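Local atomic coordinates of ketosynthase (Streptomyces sp. MSC090213JE08, PDB entry 6KXD), a protein that forms part of the ketosynthase/chain length factor of the ishigamide highly reducing type II polyketide synthase, probably taking part in polyketide chain extension. Residues L237-A241 against E242-R246; Y143-A146 against G147-P150; T218-A221 against S222-A226. All blocks are in the same frame, centred on the assembly; numbering follows the deposited sequence.

Contact 1 (L237-A241 against E242-R246); sequences LVEQA and EAAER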
ATOM      1  N   LEU B 237      -6.875  14.817  10.209  1.00 34.74           N
ATOM      2  CA  LEU B 237      -8.213  14.725   9.744  1.00 38.72           C
ATOM      3  C   LEU B 237      -8.316  15.682   8.555  1.00 36.44           C
ATOM      4  O   LEU B 237      -8.043  16.894   8.705  1.00 39.63           O
ATOM      5  CB  LEU B 237      -9.147  15.067  10.915  1.00 39.33           C
ATOM      6  CG  LEU B 237     -10.607  14.655  10.697  1.00 43.96           C
ATOM      7  CD1 LEU B 237     -11.199  15.353   9.517  1.00 45.83           C
ATOM      8  CD2 LEU B 237     -10.712  13.158  10.491  1.00 45.99           C
ATOM      9  N   VAL B 238      -8.612  15.164   7.371  1.00 35.24           N
ATOM     10  CA  VAL B 238      -8.746  15.937   6.153  1.00 35.52           C
ATOM     11  C   VAL B 238     -10.210  15.966   5.694  1.00 38.02           C
ATOM     12  O   VAL B 238     -10.885  14.946   5.663  1.00 37.17           O
ATOM     13  CB  VAL B 238      -7.838  15.370   5.040  1.00 40.18           C
ATOM     14  CG1 VAL B 238      -7.962  16.132   3.741  1.00 43.63           C
ATOM     15  CG2 VAL B 238      -6.388  15.336   5.526  1.00 42.62           C
ATOM     16  N   GLU B 239     -10.662  17.147   5.296  1.00 41.91           N
ATOM     17  CA  GLU B 239     -12.039  17.378   4.820  1.00 43.27           C
ATOM     18  C   GLU B 239     -11.970  18.251   3.569  1.00 46.01           C
ATOM     19  O   GLU B 239     -10.908  18.782   3.234  1.00 44.57           O
ATOM     20  CB  GLU B 239     -12.866  18.081   5.901  1.00 43.40           C
ATOM     21  CG  GLU B 239     -12.623  17.550   7.279  1.00 46.16           C
ATOM     22  CD  GLU B 239     -13.662  17.997   8.277  1.00 44.42           C
ATOM     23  OE1 GLU B 239     -13.285  18.325   9.403  1.00 46.11           O
ATOM     24  OE2 GLU B 239     -14.867  18.003   7.886  1.00 47.86           O
ATOM     25  N   GLN B 240     -13.099  18.361   2.871  1.00 49.05           N
ATOM     26  CA  GLN B 240     -13.246  19.269   1.748  1.00 51.55           C
ATOM     27  C   GLN B 240     -13.547  20.640   2.344  1.00 45.55           C
ATOM     28  O   GLN B 240     -14.296  20.748   3.347  1.00 46.77           O
ATOM     29  CB  GLN B 240     -14.346  18.773   0.808  1.00 54.80           C
ATOM     30  CG  GLN B 240     -14.189  17.325   0.386  1.00 65.39           C
ATOM     31  CD  GLN B 240     -13.640  17.192  -1.009  1.00 73.20           C
ATOM     32  OE1 GLN B 240     -12.463  17.451  -1.286  1.00 81.55           O
ATOM     33  NE2 GLN B 240     -14.515  16.772  -1.901  1.00 66.19           N
ATOM     34  N   ALA B 241     -12.920  21.675   1.790  1.00 48.91           N
ATOM     35  CA  ALA B 241     -12.957  22.986   2.445  1.00 47.75           C
ATOM     36  C   ALA B 241     -14.430  23.423   2.604  1.00 49.16           C
ATOM     37  O   ALA B 241     -14.866  23.749   3.715  1.00 52.50           O
ATOM     38  CB  ALA B 241     -12.126  23.962   1.646  1.00 50.25           C
ATOM     39  N   GLU B 242     -15.209  23.237   1.540  1.00 61.22           N
ATOM     40  CA  GLU B 242     -16.663  23.563   1.521  1.00 73.63           C
ATOM     41  C   GLU B 242     -17.357  22.950   2.740  1.00 75.43           C
ATOM     42  O   GLU B 242     -18.066  23.646   3.496  1.00 71.54           O
ATOM     43  CB  GLU B 242     -17.393  23.007   0.295  1.00 76.36           C
ATOM     44  CG  GLU B 242     -16.664  23.198  -1.018  1.00 86.54           C
ATOM     45  CD  GLU B 242     -15.748  22.046  -1.390  1.00 99.20           C
ATOM     46  OE1 GLU B 242     -16.229  20.890  -1.479  1.00 97.67           O
ATOM     47  OE2 GLU B 242     -14.548  22.307  -1.572  1.00102.25           O
ATOM     48  N   ALA B 243     -17.131  21.644   2.927  1.00 60.27           N
ATOM     49  CA  ALA B 243     -17.955  20.847   3.793  1.00 60.02           C
ATOM     50  C   ALA B 243     -17.352  20.753   5.196  1.00 57.49           C
ATOM     51  O   ALA B 243     -17.905  20.093   6.050  1.00 55.25           O
ATOM     52  CB  ALA B 243     -18.142  19.489   3.160  1.00 53.43           C
ATOM     53  N   ALA B 244     -16.221  21.422   5.435  1.00 57.18           N
ATOM     54  CA  ALA B 244     -15.462  21.196   6.655  1.00 56.15           C
ATOM     55  C   ALA B 244     -16.337  21.502   7.869  1.00 61.11           C
ATOM     56  O   ALA B 244     -16.884  22.586   7.963  1.00 54.14           O
ATOM     57  CB  ALA B 244     -14.207  22.024   6.666  1.00 56.11           C
ATOM     58  N   GLU B 245     -16.403  20.525   8.782  1.00 63.91           N
ATOM     59  CA  GLU B 245     -17.233  20.526   9.979  1.00 69.25           C
ATOM     60  C   GLU B 245     -16.439  21.050  11.176  1.00 68.50           C
ATOM     61  O   GLU B 245     -17.006  21.248  12.250  1.00 58.23           O
ATOM     62  CB  GLU B 245     -17.744  19.110  10.265  1.00 70.19           C
ATOM     63  CG  GLU B 245     -18.427  18.489   9.056  1.00 74.13           C
ATOM     64  CD  GLU B 245     -19.095  17.145   9.275  1.00 75.42           C
ATOM     65  OE1 GLU B 245     -18.685  16.405  10.206  1.00 63.08           O
ATOM     66  OE2 GLU B 245     -20.026  16.843   8.497  1.00 77.74           O
ATOM     67  N   ARG B 246     -15.129  21.247  10.991  1.00 64.53           N
ATOM     68  CA  ARG B 246     -14.288  21.882  11.994  1.00 63.17           C
ATOM     69  C   ARG B 246     -13.405  22.908  11.295  1.00 60.51           C
ATOM     70  O   ARG B 246     -13.177  22.817  10.094  1.00 57.17           O
ATOM     71  CB  ARG B 246     -13.504  20.829  12.783  1.00 67.42           C
ATOM     72  CG  ARG B 246     -14.213  20.395  14.060  1.00 78.00           C
ATOM     73  CD  ARG B 246     -13.983  18.944  14.414  1.00 79.29           C
ATOM     74  NE  ARG B 246     -12.569  18.628  14.336  1.00 82.11           N
ATOM     75  CZ  ARG B 246     -11.692  18.824  15.311  1.00 80.83           C
ATOM     76  NH1 ARG B 246     -12.095  19.261  16.492  1.00 74.02           N
ATOM     77  NH2 ARG B 246     -10.414  18.588  15.084  1.00 69.24           N
TER
HETATM   78  O   HOH W   1     -16.501  17.398   6.082  1.00 49.12           O
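A type I beta turn from A241 to A244 carries the chain off the end of strand 229-240, and E239, still on the strand, ties down the loop that follows. The turn closes through A244 N and A241 O, 3.2 Å apart. A weaker bond, bent to 126°, joins A243 N to Q240 O. With CG anti to its carbonyl carbon (chi1 -42°) and the rest of its chain extended, E239 reaches past A244, where the two CB atoms lie 4.2 Å apart. Its OE2 then accepts E245 N at 3.1 Å in a nearly straight bond of 167°, met from above the carboxylate plane. A water donates to this same oxygen and to A243 O, bridging strand and turn, while OE1 is held by T23 on strand 20-29. Losing the carboxylate to an alanine here would probably leave E245 N and the hydroxyl of T23 without their acceptor and the loop less firmly fixed. The chain of E242 bends at chi2, bringing OE1 to 3.6 Å from Q240 CB, and its OE2 accepts G18 N. Buried nearby, R246 N has no partner in the model. The arrangement is that of a type I turn opening the loop between strands 229-240 and 250-259, both antiparallel neighbours of strand 20-29 in this thiolase-related fold.

Contact 2 (Y143-A146 against G147-P150); sequences YVDA and GRIP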
ATOM      1  N   TYR B 143       5.498 -23.411  13.495  1.00 50.36           N
ATOM      2  CA  TYR B 143       5.305 -23.332  14.949  1.00 53.18           C
ATOM      3  C   TYR B 143       5.692 -21.926  15.420  1.00 48.87           C
ATOM      4  O   TYR B 143       6.708 -21.670  16.058  1.00 47.41           O
ATOM      5  CB  TYR B 143       6.033 -24.475  15.662  1.00 53.77           C
ATOM      6  CG  TYR B 143       5.365 -25.828  15.475  1.00 51.03           C
ATOM      7  CD1 TYR B 143       4.408 -26.031  14.476  1.00 45.21           C
ATOM      8  CD2 TYR B 143       5.717 -26.930  16.257  1.00 56.44           C
ATOM      9  CE1 TYR B 143       3.783 -27.259  14.284  1.00 55.29           C
ATOM     10  CE2 TYR B 143       5.112 -28.177  16.067  1.00 52.37           C
ATOM     11  CZ  TYR B 143       4.144 -28.339  15.081  1.00 55.23           C
ATOM     12  OH  TYR B 143       3.517 -29.535  14.849  1.00 58.09           O
ATOM     13  N   VAL B 144       4.771 -21.013  15.124  1.00 49.95           N
ATOM     14  CA  VAL B 144       4.915 -19.611  15.408  1.00 51.05           C
ATOM     15  C   VAL B 144       3.898 -19.229  16.490  1.00 56.56           C
ATOM     16  O   VAL B 144       2.919 -19.988  16.738  1.00 53.52           O
ATOM     17  CB  VAL B 144       4.675 -18.801  14.119  1.00 52.81           C
ATOM     18  CG1 VAL B 144       5.640 -19.200  13.019  1.00 51.47           C
ATOM     19  CG2 VAL B 144       3.246 -18.938  13.624  1.00 60.46           C
ATOM     20  N   ASP B 145       4.125 -18.059  17.102  1.00 49.65           N
ATOM     21  CA  ASP B 145       3.106 -17.363  17.931  1.00 47.92           C
ATOM     22  C   ASP B 145       1.918 -16.998  17.034  1.00 48.65           C
ATOM     23  O   ASP B 145       1.908 -15.975  16.351  1.00 51.79           O
ATOM     24  CB  ASP B 145       3.747 -16.187  18.665  1.00 49.96           C
ATOM     25  CG  ASP B 145       2.813 -15.470  19.622  1.00 50.97           C
ATOM     26  OD1 ASP B 145       1.600 -15.695  19.518  1.00 51.99           O
ATOM     27  OD2 ASP B 145       3.321 -14.678  20.426  1.00 56.73           O
ATOM     28  N   ALA B 146       0.893 -17.845  17.044  1.00 44.14           N
ATOM     29  CA  ALA B 146      -0.243 -17.724  16.144  1.00 51.68           C
ATOM     30  C   ALA B 146      -1.066 -16.468  16.468  1.00 44.09           C
ATOM     31  O   ALA B 146      -1.713 -15.944  15.582  1.00 52.62           O
ATOM     32  CB  ALA B 146      -1.092 -18.966  16.184  1.00 56.06           C
ATOM     33  N   GLY B 147      -1.018 -16.025  17.724  1.00 47.95           N
ATOM     34  CA  GLY B 147      -1.737 -14.839  18.186  1.00 51.24           C
ATOM     35  C   GLY B 147      -1.132 -13.576  17.584  1.00 49.73           C
ATOM     36  O   GLY B 147      -1.789 -12.579  17.485  1.00 44.27           O
ATOM     37  N   ARG B 148       0.139 -13.648  17.166  1.00 45.52           N
ATOM     38  CA  ARG B 148       0.839 -12.467  16.561  1.00 43.81           C
ATOM     39  C   ARG B 148       0.462 -12.320  15.087  1.00 47.48           C
ATOM     40  O   ARG B 148       0.657 -11.232  14.525  1.00 45.26           O
ATOM     41  CB  ARG B 148       2.363 -12.555  16.697  1.00 47.69           C
ATOM     42  CG  ARG B 148       2.920 -12.481  18.113  1.00 58.37           C
ATOM     43  CD  ARG B 148       3.140 -11.116  18.720  1.00 71.28           C
ATOM     44  NE  ARG B 148       4.168 -10.315  18.068  1.00 77.79           N
ATOM     45  CZ  ARG B 148       5.483 -10.459  18.234  1.00 69.92           C
ATOM     46  NH1 ARG B 148       5.962 -11.491  18.903  1.00 63.31           N
ATOM     47  NH2 ARG B 148       6.319  -9.574  17.714  1.00 58.81           N
ATOM     48  N   ILE B 149      -0.096 -13.363  14.460  1.00 44.94           N
ATOM     49  CA  ILE B 149      -0.272 -13.394  13.012  1.00 49.01           C
ATOM     50  C   ILE B 149      -1.193 -12.274  12.514  1.00 45.38           C
ATOM     51  O   ILE B 149      -0.883 -11.595  11.546  1.00 46.17           O
ATOM     52  CB  ILE B 149      -0.752 -14.799  12.572  1.00 50.54           C
ATOM     53  CG1 ILE B 149       0.387 -15.821  12.683  1.00 46.01           C
ATOM     54  CG2 ILE B 149      -1.341 -14.767  11.178  1.00 54.89           C
ATOM     55  CD1 ILE B 149       0.015 -17.209  12.197  1.00 52.25           C
ATOM     56  N   PRO B 150      -2.365 -12.019  13.127  1.00 51.37           N
ATOM     57  CA  PRO B 150      -3.237 -10.949  12.629  1.00 50.68           C
ATOM     58  C   PRO B 150      -2.450  -9.623  12.481  1.00 54.52           C
ATOM     59  O   PRO B 150      -2.450  -8.919  11.398  1.00 55.36           O
ATOM     60  CB  PRO B 150      -4.363 -10.922  13.677  1.00 52.19           C
ATOM     61  CG  PRO B 150      -4.355 -12.304  14.305  1.00 54.71           C
ATOM     62  CD  PRO B 150      -2.905 -12.750  14.279  1.00 52.12           C
TER
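D145 and R148 meet through backbone and side chain alike where the loop after helix 125-137 turns into helix 149-152. Among the backbone bonds, R148 N donates to D145 O at 3.0 Å and I149 N to A146 O at 3.2 Å, so two successive carbonyls wind the chain into a helical turn. The aspartate adds a weak bond from G147 N to its OD1, 3.2 Å long and bent to 126°, an Asx-turn arrangement made possible by CG standing anti to the backbone N (chi1 -176°). The charged groups come close without pairing: OD2 of D145 lies against the aliphatic CG of R148 at 3.2 Å but 4.4 Å from its NH1, with the carboxylate and guanidinium planes 81° apart. Each has its salt bridge elsewhere, D145 with K83 and R148 with D130. Apolar contact is made by V144 CG2 and I149 CD1, 3.9 Å apart, the two side chains crossing at about a right angle. F131 touches both, and the neighbouring subunit adds R210 on V144 and L207 on I149. The charged ends thus bind the turn to other parts of its own chain rather than to each other, while the small apolar patch of V144 and I149 meets the partner subunit.

Contact 3 (T218-A221 against S222-A226); sequences TATA and SGDPA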
ATOM      1  N   THR B 218      22.266  -2.204   8.697  1.00 46.89           N
ATOM      2  CA  THR B 218      22.747  -3.032   7.628  1.00 50.10           C
ATOM      3  C   THR B 218      22.676  -2.267   6.302  1.00 52.25           C
ATOM      4  O   THR B 218      23.613  -2.320   5.532  1.00 50.91           O
ATOM      5  CB  THR B 218      21.964  -4.342   7.516  1.00 51.74           C
ATOM      6  OG1 THR B 218      21.883  -4.969   8.793  1.00 45.61           O
ATOM      7  CG2 THR B 218      22.563  -5.318   6.535  1.00 49.91           C
ATOM      8  N   ALA B 219      21.543  -1.581   6.054  1.00 46.07           N
ATOM      9  CA  ALA B 219      21.268  -0.890   4.797  1.00 48.46           C
ATOM     10  C   ALA B 219      22.122   0.380   4.648  1.00 48.77           C
ATOM     11  O   ALA B 219      22.286   0.867   3.523  1.00 51.38           O
ATOM     12  CB  ALA B 219      19.793  -0.553   4.677  1.00 45.43           C
ATOM     13  N   THR B 220      22.624   0.924   5.755  1.00 50.52           N
ATOM     14  CA  THR B 220      23.387   2.164   5.718  1.00 62.00           C
ATOM     15  C   THR B 220      24.552   2.003   4.737  1.00 63.70           C
ATOM     16  O   THR B 220      25.148   0.943   4.666  1.00 67.50           O
ATOM     17  CB  THR B 220      23.881   2.563   7.116  1.00 65.53           C
ATOM     18  OG1 THR B 220      22.747   2.834   7.940  1.00 70.89           O
ATOM     19  CG2 THR B 220      24.757   3.789   7.100  1.00 68.90           C
ATOM     20  N   ALA B 221      24.821   3.053   3.950  1.00 73.15           N
ATOM     21  CA  ALA B 221      26.072   3.186   3.184  1.00 80.74           C
ATOM     22  C   ALA B 221      27.266   2.836   4.093  1.00 86.99           C
ATOM     23  O   ALA B 221      27.557   3.571   5.036  1.00 89.05           O
ATOM     24  CB  ALA B 221      26.176   4.584   2.625  1.00 72.30           C
ATOM     25  N   SER B 222      27.929   1.702   3.801  1.00 98.06           N
ATOM     26  CA  SER B 222      28.976   1.089   4.648  1.00 92.42           C
ATOM     27  C   SER B 222      29.955   2.162   5.135  1.00 90.20           C
ATOM     28  O   SER B 222      30.391   3.011   4.362  1.00 86.95           O
ATOM     29  CB  SER B 222      29.698  -0.014   3.910  1.00 96.87           C
ATOM     30  OG  SER B 222      30.314   0.484   2.727  1.00 99.80           O
ATOM     31  N   GLY B 223      30.272   2.122   6.432  1.00 88.70           N
ATOM     32  CA  GLY B 223      31.093   3.133   7.065  1.00 87.81           C
ATOM     33  C   GLY B 223      30.276   4.041   7.966  1.00 85.12           C
ATOM     34  O   GLY B 223      30.654   4.258   9.118  1.00 93.71           O
ATOM     35  N   ASP B 224      29.158   4.568   7.440  1.00 79.79           N
ATOM     36  CA  ASP B 224      28.352   5.601   8.114  1.00 71.98           C
ATOM     37  C   ASP B 224      27.907   5.098   9.484  1.00 66.57           C
ATOM     38  O   ASP B 224      27.652   3.908   9.659  1.00 64.57           O
ATOM     39  CB  ASP B 224      27.128   6.007   7.287  1.00 71.51           C
ATOM     40  CG  ASP B 224      27.443   6.846   6.061  1.00 79.72           C
ATOM     41  OD1 ASP B 224      28.554   6.703   5.532  1.00 78.40           O
ATOM     42  OD2 ASP B 224      26.566   7.628   5.647  1.00 76.42           O
ATOM     43  N   PRO B 225      27.752   5.995  10.484  1.00 71.52           N
ATOM     44  CA  PRO B 225      27.389   5.575  11.837  1.00 72.69           C
ATOM     45  C   PRO B 225      25.928   5.099  11.846  1.00 67.42           C
ATOM     46  O   PRO B 225      25.141   5.443  10.953  1.00 57.36           O
ATOM     47  CB  PRO B 225      27.587   6.835  12.693  1.00 72.96           C
ATOM     48  CG  PRO B 225      27.338   7.967  11.710  1.00 77.57           C
ATOM     49  CD  PRO B 225      27.831   7.460  10.364  1.00 73.28           C
ATOM     50  N   ALA B 226      25.613   4.255  12.823  1.00 61.60           N
ATOM     51  CA  ALA B 226      24.284   3.735  12.974  1.00 66.24           C
ATOM     52  C   ALA B 226      23.366   4.934  13.184  1.00 58.57           C
ATOM     53  O   ALA B 226      23.648   5.784  14.020  1.00 55.80           O
ATOM     54  CB  ALA B 226      24.231   2.750  14.117  1.00 62.24           C
TER
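A221 O accepts D224 N at 3.1 Å, the donor lying in the carbonyl plane and the N-H pointing at the oxygen at 159°. The rest of D224 crowds the same carbonyl: its CB and its OD1 each stand 3.3 Å from A221 O. The second of these approaches brings two acceptors together, so it adds no bond and is probably somewhat unfavourable. The backbone bond closes a beta turn over S222 and G223, close to type II at S222 but departing from it in psi at G223. G223 has a positive phi of 107°, where a CB would run into the carbonyl oxygen of S222, which explains the residue there. This turn reverses the chain just after helix 210-219, at the start of the loop leading to strand 229-240; T220 is the first residue to leave the helical backbone angles. Across the reversal the methyl of T220 meets D224, CG2 to CB at 3.3 Å, a close and probably somewhat strained contact between side chains that meet at a slant, and CG2 also lies 3.9 Å from D224 O. T220 OG1 stands anti to the carbonyl carbon (chi1 -64°), beside the backbone N, where it is bonded to E216 O one helical turn back; this leaves the methyl anti to the N, against D224. T220 also packs on P227 further along the loop. The helix end is met by R141 of the neighbouring subunit, which donates from NE to A219 O and from NH2 to T220 O; its positive charge is likely to suit the carbonyl oxygens at the C-terminal end of the helix.

The three contacts are separate local turns near the surface of one thiolase-type subunit, and none touches another. Contacts 1 and 3 lie on opposite sides of the chain's centre, 43 Å apart between centres, although helix 210-219 and strand 229-240 follow each other in sequence; the strand spans much of that gap. Contact 2 is 40 Å from contact 1 and 32 Å from contact 3, centre to centre, with nearest atoms of contacts 2 and 3 about 19 Å apart. Contacts 2 and 3 both meet the neighbouring subunit, the former by packing and the latter also through hydrogen bonds, whereas contact 1 touches its own chain alone.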